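Local coordinates for Dot/Icm T4SS effector (Legionella pneumophila, PDB 6VVE), which acts as an effector kinase, probably delivered into host cells by the Dot/Icm secretion system, that host inositol hexakisphosphate activates, at residues Leu169-His179 and Ser224-Val235. Residues are numbered along the deposited sequence; the frame is centred on the assembly and turned at random.
Sequences LKELNDAGYWH and SLVYGKDQWLYV
Q231 grips the backbone of H179 at both ends of its amide: OE1 accepts from H179 N at 2.8 Å, and NE2 donates to H179 O at 2.7 Å, each bond lying on a carbonyl lone pair. A glutamine suits this place because one flat group both accepts and donates, and its chain, extended beyond CG, spans the gap. Beside it, N173 fits as a knob among G228, K229, Q231 and W232. Its OD1 takes W232 N at 2.9 Å, near the start of helix 231-239, while ND2 turns back to Y177 O, so both ends of the amide are fixed. With no side chain on G228, the W178 ring lies over the helix, G228 CA 3.7 Å from the centroid of the W178 five-membered ring in a CH-pi contact. The methylenes of K170 run along one face of W232, K170 CG 3.5 Å above the ring plane, and NZ continues to a salt bridge with D174. K229 NZ bonds N173 O at the C-terminal end of helix 159-174, where a positive charge would probably suit the helix dipole. Farther out, H179 NE2 bonds I204 O. Side chains thus meet backbone groups of H179, whose side chain lies about 7 Å from bound ADP, and of two helix ends.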
ATOM      1  N   LEU A 169      -5.254   5.493   0.392  1.00  8.93           N
ATOM      2  CA  LEU A 169      -3.816   5.745   0.383  1.00 11.99           C
ATOM      3  C   LEU A 169      -3.467   6.953   1.246  1.00  9.65           C
ATOM      4  O   LEU A 169      -2.413   6.973   1.905  1.00  7.51           O
ATOM      5  CB  LEU A 169      -3.331   5.951  -1.043  1.00  7.67           C
ATOM      6  CG  LEU A 169      -1.848   6.256  -1.240  1.00 18.96           C
ATOM      7  CD1 LEU A 169      -0.997   5.146  -0.647  1.00 13.80           C
ATOM      8  CD2 LEU A 169      -1.538   6.446  -2.731  1.00 13.98           C
ATOM      9  N   LYS A 170      -4.340   7.967   1.261  1.00  9.34           N
ATOM     10  CA  LYS A 170      -4.105   9.128   2.112  1.00 11.24           C
ATOM     11  C   LYS A 170      -4.100   8.739   3.583  1.00 10.86           C
ATOM     12  O   LYS A 170      -3.266   9.222   4.361  1.00 12.79           O
ATOM     13  CB  LYS A 170      -5.168  10.189   1.859  1.00 10.34           C
ATOM     14  CG  LYS A 170      -4.979  11.463   2.676  1.00 13.54           C
ATOM     15  CD  LYS A 170      -6.128  12.442   2.444  1.00 14.82           C
ATOM     16  CE  LYS A 170      -5.932  13.723   3.247  1.00 18.86           C
ATOM     17  NZ  LYS A 170      -5.774  13.462   4.698  1.00 19.80           N
ATOM     18  N   GLU A 171      -5.031   7.873   3.988  1.00 11.15           N
ATOM     19  CA  GLU A 171      -5.029   7.368   5.361  1.00 17.87           C
ATOM     20  C   GLU A 171      -3.698   6.699   5.673  1.00 15.27           C
ATOM     21  O   GLU A 171      -3.148   6.860   6.768  1.00 11.80           O
ATOM     22  CB  GLU A 171      -6.192   6.389   5.551  1.00 28.56           C
ATOM     23  CG  GLU A 171      -6.726   6.308   6.963  1.00 40.41           C
ATOM     24  CD  GLU A 171      -8.050   5.563   7.041  1.00 47.57           C
ATOM     25  OE1 GLU A 171      -8.619   5.241   5.976  1.00 48.34           O
ATOM     26  OE2 GLU A 171      -8.522   5.301   8.170  1.00 50.43           O
ATOM     27  N   LEU A 172      -3.153   5.962   4.704  1.00 12.76           N
ATOM     28  CA  LEU A 172      -1.830   5.373   4.868  1.00 16.07           C
ATOM     29  C   LEU A 172      -0.758   6.452   4.997  1.00 11.02           C
ATOM     30  O   LEU A 172       0.052   6.437   5.935  1.00  9.99           O
ATOM     31  CB  LEU A 172      -1.534   4.459   3.680  1.00 22.38           C
ATOM     32  CG  LEU A 172      -0.295   3.573   3.771  1.00 28.38           C
ATOM     33  CD1 LEU A 172      -0.543   2.414   4.727  1.00 25.17           C
ATOM     34  CD2 LEU A 172       0.102   3.068   2.385  1.00 36.11           C
ATOM     35  N   ASN A 173      -0.759   7.418   4.071  1.00 10.71           N
ATOM     36  CA  ASN A 173       0.248   8.470   4.097  1.00 10.43           C
ATOM     37  C   ASN A 173       0.150   9.294   5.377  1.00 13.82           C
ATOM     38  O   ASN A 173       1.175   9.672   5.959  1.00 15.00           O
ATOM     39  CB  ASN A 173       0.105   9.381   2.873  1.00  8.61           C
ATOM     40  CG  ASN A 173       0.260   8.634   1.549  1.00 14.31           C
ATOM     41  OD1 ASN A 173      -0.241   9.076   0.516  1.00 15.75           O
ATOM     42  ND2 ASN A 173       0.964   7.501   1.576  1.00 15.79           N
ATOM     43  N   ASP A 174      -1.078   9.595   5.827  1.00 10.10           N
ATOM     44  CA  ASP A 174      -1.237  10.392   7.039  1.00 11.22           C
ATOM     45  C   ASP A 174      -0.547   9.754   8.235  1.00 12.84           C
ATOM     46  O   ASP A 174      -0.149  10.464   9.170  1.00 11.41           O
ATOM     47  CB  ASP A 174      -2.722  10.605   7.349  1.00 12.50           C
ATOM     48  CG  ASP A 174      -3.387  11.568   6.381  1.00 15.78           C
ATOM     49  OD1 ASP A 174      -2.666  12.219   5.600  1.00 13.56           O
ATOM     50  OD2 ASP A 174      -4.631  11.672   6.408  1.00 19.00           O
ATOM     51  N   ALA A 175      -0.395   8.432   8.226  1.00 12.96           N
ATOM     52  CA  ALA A 175       0.231   7.693   9.307  1.00 13.20           C
ATOM     53  C   ALA A 175       1.737   7.505   9.128  1.00 13.00           C
ATOM     54  O   ALA A 175       2.387   6.876   9.991  1.00 13.32           O
ATOM     55  CB  ALA A 175      -0.442   6.315   9.448  1.00 12.98           C
ATOM     56  N   GLY A 176       2.313   8.044   8.061  1.00  9.77           N
ATOM     57  CA  GLY A 176       3.741   7.941   7.836  1.00  9.84           C
ATOM     58  C   GLY A 176       4.199   6.779   6.977  1.00  9.26           C
ATOM     59  O   GLY A 176       5.409   6.543   6.890  1.00  9.52           O
ATOM     60  N   TYR A 177       3.280   6.041   6.357  1.00 13.16           N
ATOM     61  CA  TYR A 177       3.609   4.973   5.428  1.00  8.26           C
ATOM     62  C   TYR A 177       3.328   5.432   4.001  1.00 10.54           C
ATOM     63  O   TYR A 177       2.402   6.211   3.755  1.00  9.28           O
ATOM     64  CB  TYR A 177       2.794   3.713   5.715  1.00 14.21           C
ATOM     65  CG  TYR A 177       2.998   3.097   7.091  1.00 12.43           C
ATOM     66  CD1 TYR A 177       4.093   2.299   7.356  1.00 11.83           C
ATOM     67  CD2 TYR A 177       2.080   3.310   8.104  1.00 11.58           C
ATOM     68  CE1 TYR A 177       4.282   1.727   8.605  1.00 14.27           C
ATOM     69  CE2 TYR A 177       2.243   2.733   9.358  1.00 12.97           C
ATOM     70  CZ  TYR A 177       3.356   1.948   9.602  1.00 12.91           C
ATOM     71  OH  TYR A 177       3.534   1.376  10.844  1.00 16.65           O
ATOM     72  N   TRP A 178       4.115   4.935   3.047  1.00 11.44           N
ATOM     73  CA  TRP A 178       3.827   5.226   1.648  1.00 12.11           C
ATOM     74  C   TRP A 178       4.303   4.089   0.749  1.00 14.46           C
ATOM     75  O   TRP A 178       5.154   3.267   1.124  1.00 12.35           O
ATOM     76  CB  TRP A 178       4.440   6.570   1.220  1.00 13.29           C
ATOM     77  CG  TRP A 178       5.941   6.686   1.283  1.00 12.41           C
ATOM     78  CD1 TRP A 178       6.821   6.461   0.261  1.00 13.91           C
ATOM     79  CD2 TRP A 178       6.730   7.119   2.398  1.00 11.60           C
ATOM     80  NE1 TRP A 178       8.108   6.701   0.680  1.00 12.56           N
ATOM     81  CE2 TRP A 178       8.079   7.101   1.989  1.00 12.94           C
ATOM     82  CE3 TRP A 178       6.430   7.507   3.712  1.00 10.38           C
ATOM     83  CZ2 TRP A 178       9.125   7.446   2.849  1.00 13.60           C
ATOM     84  CZ3 TRP A 178       7.467   7.850   4.556  1.00 13.01           C
ATOM     85  CH2 TRP A 178       8.795   7.822   4.123  1.00 12.99           C
ATOM     86  N   HIS A 179       3.731   4.059  -0.458  1.00 14.52           N
ATOM     87  CA  HIS A 179       4.065   3.025  -1.440  1.00 13.00           C
ATOM     88  C   HIS A 179       5.468   3.261  -1.982  1.00 13.31           C
ATOM     89  O   HIS A 179       5.804   4.400  -2.333  1.00 14.48           O
ATOM     90  CB  HIS A 179       3.034   3.062  -2.569  1.00 12.66           C
ATOM     91  CG  HIS A 179       2.988   1.818  -3.401  1.00 10.89           C
ATOM     92  ND1 HIS A 179       4.097   1.305  -4.039  1.00 12.35           N
ATOM     93  CD2 HIS A 179       1.959   0.994  -3.709  1.00  9.27           C
ATOM     94  CE1 HIS A 179       3.752   0.214  -4.697  1.00 11.99           C
ATOM     95  NE2 HIS A 179       2.462   0.001  -4.509  1.00 12.11           N
ATOM     96  N   SER A 224      12.054  12.369   0.528  1.00 10.65           N
ATOM     97  CA  SER A 224      11.232  11.174   0.345  1.00 14.72           C
ATOM     98  C   SER A 224      10.072  11.148   1.327  1.00 10.20           C
ATOM     99  O   SER A 224       8.957  10.737   0.970  1.00 14.29           O
ATOM    100  CB  SER A 224      12.088   9.914   0.504  1.00 14.11           C
ATOM    101  OG  SER A 224      13.000   9.786  -0.577  1.00 15.15           O
ATOM    102  N   LEU A 225      10.308  11.586   2.571  1.00 10.42           N
ATOM    103  CA  LEU A 225       9.225  11.641   3.546  1.00 10.96           C
ATOM    104  C   LEU A 225       8.150  12.633   3.117  1.00 11.77           C
ATOM    105  O   LEU A 225       6.951  12.352   3.228  1.00  9.89           O
ATOM    106  CB  LEU A 225       9.772  12.012   4.928  1.00 10.88           C
ATOM    107  CG  LEU A 225       8.745  12.281   6.011  1.00 13.52           C
ATOM    108  CD1 LEU A 225       7.839  11.069   6.224  1.00 18.18           C
ATOM    109  CD2 LEU A 225       9.429  12.657   7.335  1.00 13.75           C
ATOM    110  N   VAL A 226       8.557  13.803   2.625  1.00 13.18           N
ATOM    111  CA  VAL A 226       7.586  14.799   2.181  1.00 12.49           C
ATOM    112  C   VAL A 226       6.791  14.271   0.992  1.00 13.27           C
ATOM    113  O   VAL A 226       5.557  14.383   0.943  1.00 14.89           O
ATOM    114  CB  VAL A 226       8.297  16.118   1.844  1.00 15.59           C
ATOM    115  CG1 VAL A 226       7.320  17.111   1.229  1.00 17.45           C
ATOM    116  CG2 VAL A 226       8.936  16.701   3.096  1.00 19.04           C
ATOM    117  N   TYR A 227       7.487  13.678   0.018  1.00  9.74           N
ATOM    118  CA  TYR A 227       6.801  13.154  -1.159  1.00 12.22           C
ATOM    119  C   TYR A 227       5.869  12.004  -0.779  1.00 13.39           C
ATOM    120  O   TYR A 227       4.779  11.851  -1.351  1.00 12.66           O
ATOM    121  CB  TYR A 227       7.810  12.690  -2.203  1.00 14.61           C
ATOM    122  CG  TYR A 227       8.621  13.791  -2.850  1.00 16.53           C
ATOM    123  CD1 TYR A 227       8.119  15.080  -2.975  1.00 17.18           C
ATOM    124  CD2 TYR A 227       9.886  13.534  -3.363  1.00 18.14           C
ATOM    125  CE1 TYR A 227       8.853  16.080  -3.576  1.00 20.73           C
ATOM    126  CE2 TYR A 227      10.627  14.527  -3.970  1.00 22.60           C
ATOM    127  CZ  TYR A 227      10.107  15.799  -4.078  1.00 23.45           C
ATOM    128  OH  TYR A 227      10.856  16.790  -4.687  1.00 26.10           O
ATOM    129  N   GLY A 228       6.274  11.191   0.195  1.00 11.68           N
ATOM    130  CA  GLY A 228       5.447  10.066   0.593  1.00 13.34           C
ATOM    131  C   GLY A 228       4.163  10.492   1.276  1.00 13.63           C
ATOM    132  O   GLY A 228       3.101   9.929   1.010  1.00 15.29           O
ATOM    133  N   LYS A 229       4.240  11.496   2.161  1.00 12.32           N
ATOM    134  CA  LYS A 229       3.048  11.947   2.866  1.00 15.73           C
ATOM    135  C   LYS A 229       2.027  12.574   1.922  1.00 17.38           C
ATOM    136  O   LYS A 229       0.828  12.560   2.224  1.00  9.99           O
ATOM    137  CB  LYS A 229       3.431  12.938   3.963  1.00 28.13           C
ATOM    138  CG  LYS A 229       4.079  12.278   5.185  1.00 35.52           C
ATOM    139  CD  LYS A 229       4.053  13.184   6.408  1.00 41.31           C
ATOM    140  CE  LYS A 229       2.652  13.302   7.002  1.00 42.88           C
ATOM    141  NZ  LYS A 229       2.145  12.003   7.534  1.00 39.98           N
ATOM    142  N   ASP A 230       2.476  13.131   0.793  1.00 11.45           N
ATOM    143  CA  ASP A 230       1.591  13.715  -0.208  1.00 10.56           C
ATOM    144  C   ASP A 230       1.396  12.798  -1.404  1.00  9.95           C
ATOM    145  O   ASP A 230       0.842  13.222  -2.420  1.00 11.26           O
ATOM    146  CB  ASP A 230       2.137  15.072  -0.677  1.00 10.19           C
ATOM    147  CG  ASP A 230       2.155  16.110   0.449  1.00 15.92           C
ATOM    148  OD1 ASP A 230       1.464  15.890   1.475  1.00 12.44           O
ATOM    149  OD2 ASP A 230       2.860  17.137   0.308  1.00 13.98           O
ATOM    150  N   GLN A 231       1.851  11.551  -1.305  1.00 10.29           N
ATOM    151  CA  GLN A 231       1.736  10.600  -2.405  1.00 12.03           C
ATOM    152  C   GLN A 231       0.318  10.552  -2.948  1.00  9.73           C
ATOM    153  O   GLN A 231       0.100  10.651  -4.165  1.00  9.63           O
ATOM    154  CB  GLN A 231       2.176   9.219  -1.901  1.00 18.14           C
ATOM    155  CG  GLN A 231       2.406   8.174  -2.947  1.00 24.13           C
ATOM    156  CD  GLN A 231       2.983   6.909  -2.343  1.00 27.86           C
ATOM    157  OE1 GLN A 231       2.331   6.235  -1.544  1.00 12.88           O
ATOM    158  NE2 GLN A 231       4.220   6.605  -2.693  1.00 12.49           N
ATOM    159  N   TRP A 232      -0.658  10.388  -2.054  1.00 10.31           N
ATOM    160  CA  TRP A 232      -2.055  10.279  -2.462  1.00 19.09           C
ATOM    161  C   TRP A 232      -2.468  11.436  -3.364  1.00 15.26           C
ATOM    162  O   TRP A 232      -3.259  11.256  -4.301  1.00  9.79           O
ATOM    163  CB  TRP A 232      -2.949  10.249  -1.217  1.00 11.40           C
ATOM    164  CG  TRP A 232      -2.859  11.521  -0.433  1.00 11.49           C
ATOM    165  CD1 TRP A 232      -1.934  11.830   0.524  1.00 11.81           C
ATOM    166  CD2 TRP A 232      -3.717  12.659  -0.544  1.00 11.53           C
ATOM    167  NE1 TRP A 232      -2.163  13.099   1.012  1.00 14.41           N
ATOM    168  CE2 TRP A 232      -3.254  13.625   0.370  1.00 11.85           C
ATOM    169  CE3 TRP A 232      -4.822  12.963  -1.339  1.00 11.56           C
ATOM    170  CZ2 TRP A 232      -3.875  14.863   0.525  1.00 12.64           C
ATOM    171  CZ3 TRP A 232      -5.442  14.200  -1.180  1.00 11.94           C
ATOM    172  CH2 TRP A 232      -4.963  15.130  -0.261  1.00 12.24           C
ATOM    173  N   LEU A 233      -1.949  12.636  -3.093  1.00 13.56           N
ATOM    174  CA  LEU A 233      -2.334  13.805  -3.877  1.00  9.25           C
ATOM    175  C   LEU A 233      -1.778  13.726  -5.289  1.00  8.72           C
ATOM    176  O   LEU A 233      -2.458  14.127  -6.250  1.00  8.78           O
ATOM    177  CB  LEU A 233      -1.851  15.072  -3.179  1.00 10.57           C
ATOM    178  CG  LEU A 233      -2.230  16.414  -3.797  1.00 13.21           C
ATOM    179  CD1 LEU A 233      -3.723  16.648  -3.704  1.00 10.09           C
ATOM    180  CD2 LEU A 233      -1.456  17.548  -3.111  1.00 13.18           C
ATOM    181  N   TYR A 234      -0.547  13.218  -5.438  1.00  9.32           N
ATOM    182  CA  TYR A 234       0.052  13.120  -6.767  1.00  9.10           C
ATOM    183  C   TYR A 234      -0.744  12.167  -7.654  1.00  9.30           C
ATOM    184  O   TYR A 234      -0.991  12.456  -8.834  1.00 12.14           O
ATOM    185  CB  TYR A 234       1.496  12.632  -6.674  1.00  9.13           C
ATOM    186  CG  TYR A 234       2.387  13.378  -5.705  1.00  9.22           C
ATOM    187  CD1 TYR A 234       2.074  14.663  -5.272  1.00 10.52           C
ATOM    188  CD2 TYR A 234       3.568  12.803  -5.248  1.00 11.20           C
ATOM    189  CE1 TYR A 234       2.888  15.335  -4.386  1.00 13.64           C
ATOM    190  CE2 TYR A 234       4.404  13.476  -4.373  1.00 10.87           C
ATOM    191  CZ  TYR A 234       4.053  14.732  -3.933  1.00 13.22           C
ATOM    192  OH  TYR A 234       4.882  15.379  -3.053  1.00 13.19           O
ATOM    193  N   VAL A 235      -1.147  11.019  -7.101  1.00  9.84           N
ATOM    194  CA  VAL A 235      -1.915  10.047  -7.873  1.00 11.21           C
ATOM    195  C   VAL A 235      -3.224  10.668  -8.350  1.00 11.06           C
ATOM    196  O   VAL A 235      -3.583  10.582  -9.535  1.00 10.84           O
ATOM    197  CB  VAL A 235      -2.164   8.776  -7.039  1.00 13.12           C
ATOM    198  CG1 VAL A 235      -3.040   7.802  -7.807  1.00 11.47           C
ATOM    199  CG2 VAL A 235      -0.843   8.123  -6.647  1.00 14.03           C
TER
HETATM  200  O   HOH W   1       0.025  12.436   4.905  1.00  9.74           O